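Local atomic coordinates of 3-dehydroquinate dehydratase (Clostridium difficile, PDB entry 4H3D), a protein that catalyses the cis-dehydration of 3-dehydroquinate to 3-dehydroshikimate through an imine intermediate, the third step of the chorismate pathway to aromatic amino acids. Residues M4-Q9 against A200-I205. Sequence-based numbering, arbitrary orientation. Where two conformers were deposited one is given.
Sequences MKRKVQ and ADRPII
Lys5, Arg6 and Val8 meet Asp201, Arg202 and Pro203 in a loop-to-loop contact at the end of the TIM barrel where its strands begin: the N-terminal segment 4-9, leading into the hairpin of strands 8-10 and 13-15, packs against the alpha-to-beta turn between helix 182-199 and strand 205-208. One direct backbone bond fixes the contact, Arg6 N to Asp201 O at 3.1 Å. It is nearly straight at hydrogen (169°), although the donor stands above the carbonyl plane. Lysine suits the preceding position because its four methylenes can run out beside the turn. Extended beyond CG, the chain of Lys5 passes the Ala200 carbonyl, with CE 3.6 Å from Ala200 O, and brings NZ to a water that it shares with Arg202 O. NZ also bonds Phe196 O, in the last turn of helix 182-199, and makes a cation-pi contact with the Phe196 ring.

In one of the two conformers of Arg6, its side chain and that of Arg202 run side by side, pointing the same way, with the guanidinium planes 36° apart. Their aliphatic parts meet first, Arg6 CG lying 3.5 Å from Arg202 CB. Beyond them Arg6 NH1 sits near the rim, over one face of the Arg202 guanidinium; its tentative close approach to Arg202 NH2 pairs two donors that cannot hydrogen-bond each other. Such a pairing of like charges is probably eased by acids: Asp171 forms a salt bridge with Arg6 NH2, while Asp201 forms one with Arg202, whose NH2 bonds Ala170 O. Farther on, Val8 CG2 packs 3.8 Å from Pro203 CD, two compact apolar groups that also touch Leu172 of strand 172-177 and so tie the contact to the barrel wall. The Asp201 salt bridge is side-on: Arg202 NE (2.8 Å) and NH1 both donate to the single oxygen OD1, which lies almost in the guanidinium plane.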
# COMPACT_ATOMS: atom_id res chain seq x y z
N MET B 4 -6.92 17.76 -20.64
CA MET B 4 -7.43 16.56 -19.95
C MET B 4 -6.59 15.39 -20.49
O MET B 4 -5.48 15.61 -21.03
CB MET B 4 -8.93 16.38 -20.23
CG MET B 4 -9.76 15.80 -19.05
SD MET B 4 -9.34 14.15 -18.45
CE MET B 4 -10.54 13.96 -17.12
N LYS B 5 -7.09 14.17 -20.36
CA LYS B 5 -6.36 12.99 -20.82
C LYS B 5 -7.22 12.04 -21.60
O LYS B 5 -8.42 11.94 -21.37
CB LYS B 5 -5.83 12.21 -19.63
CG LYS B 5 -4.98 12.97 -18.67
CD LYS B 5 -4.45 12.00 -17.61
CE LYS B 5 -3.61 12.71 -16.58
NZ LYS B 5 -3.10 11.72 -15.62
N ARG B 6 -6.59 11.30 -22.51
CA ARG B 6 -7.27 10.28 -23.27
C ARG B 6 -7.40 9.04 -22.39
O ARG B 6 -6.58 8.83 -21.48
CB ARG B 6 -6.48 9.94 -24.54
CG ARG B 6 -5.01 9.74 -24.27
CD ARG B 6 -4.12 9.89 -25.52
NE ARG B 6 -3.83 8.63 -26.20
CZ ARG B 6 -2.88 8.51 -27.12
NH1 ARG B 6 -2.15 9.56 -27.46
NH2 ARG B 6 -2.65 7.33 -27.69
N LYS B 7 -8.43 8.25 -22.63
CA LYS B 7 -8.60 6.97 -21.94
C LYS B 7 -8.19 5.96 -22.99
O LYS B 7 -8.19 6.27 -24.19
CB LYS B 7 -10.04 6.73 -21.47
CG LYS B 7 -10.37 7.28 -20.06
CD LYS B 7 -10.39 8.80 -19.97
CE LYS B 7 -10.53 9.30 -18.51
NZ LYS B 7 -11.75 8.79 -17.80
N VAL B 8 -7.80 4.77 -22.56
CA VAL B 8 -7.43 3.74 -23.52
C VAL B 8 -8.42 2.60 -23.39
O VAL B 8 -8.44 1.91 -22.38
CB VAL B 8 -6.01 3.26 -23.29
CG1 VAL B 8 -5.69 2.12 -24.23
CG2 VAL B 8 -5.03 4.39 -23.48
N GLN B 9 -9.26 2.42 -24.42
CA GLN B 9 -10.26 1.36 -24.42
C GLN B 9 -9.70 0.12 -25.12
O GLN B 9 -9.17 0.21 -26.23
CB GLN B 9 -11.52 1.83 -25.15
CG GLN B 9 -12.74 0.87 -25.06
CD GLN B 9 -13.43 0.87 -23.69
OE1 GLN B 9 -14.17 -0.06 -23.35
NE2 GLN B 9 -13.21 1.93 -22.90
N ALA B 200 1.46 14.01 -18.16
CA ALA B 200 0.74 12.98 -18.89
C ALA B 200 -0.55 13.44 -19.55
O ALA B 200 -1.35 14.17 -18.95
CB ALA B 200 0.45 11.81 -17.96
N ASP B 201 -0.75 13.03 -20.80
CA ASP B 201 -2.03 13.28 -21.46
C ASP B 201 -2.68 11.95 -21.81
O ASP B 201 -3.57 11.89 -22.63
CB ASP B 201 -1.91 14.23 -22.66
CG ASP B 201 -1.06 13.68 -23.78
OD1 ASP B 201 -0.60 12.51 -23.74
OD2 ASP B 201 -0.86 14.45 -24.74
N ARG B 202 -2.21 10.89 -21.14
CA ARG B 202 -2.74 9.53 -21.31
C ARG B 202 -2.39 8.71 -20.05
O ARG B 202 -1.60 9.17 -19.22
CB ARG B 202 -2.13 8.88 -22.55
CG ARG B 202 -0.65 8.59 -22.42
CD ARG B 202 -0.00 8.53 -23.79
NE ARG B 202 0.06 9.85 -24.43
CZ ARG B 202 0.40 10.07 -25.70
NH1 ARG B 202 0.44 11.31 -26.17
NH2 ARG B 202 0.69 9.06 -26.50
N PRO B 203 -2.96 7.51 -19.92
CA PRO B 203 -2.65 6.75 -18.71
C PRO B 203 -1.23 6.20 -18.77
O PRO B 203 -0.70 5.96 -19.87
CB PRO B 203 -3.69 5.61 -18.72
CG PRO B 203 -4.67 5.97 -19.84
CD PRO B 203 -3.87 6.77 -20.80
N ILE B 204 -0.64 6.03 -17.60
CA ILE B 204 0.70 5.51 -17.46
C ILE B 204 0.69 4.33 -16.51
O ILE B 204 -0.25 4.15 -15.71
CB ILE B 204 1.70 6.58 -16.94
CG1 ILE B 204 1.35 7.00 -15.50
CG2 ILE B 204 1.70 7.82 -17.90
CD1 ILE B 204 2.30 8.00 -14.90
N ILE B 205 1.74 3.51 -16.64
CA ILE B 205 1.93 2.30 -15.86
C ILE B 205 3.31 2.37 -15.22
O ILE B 205 4.31 2.51 -15.92
CB ILE B 205 1.92 1.05 -16.77
CG1 ILE B 205 0.64 0.98 -17.59
CG2 ILE B 205 2.15 -0.23 -15.95
CD1 ILE B 205 0.75 -0.00 -18.83
O HOH W 1 -1.73 9.65 -16.48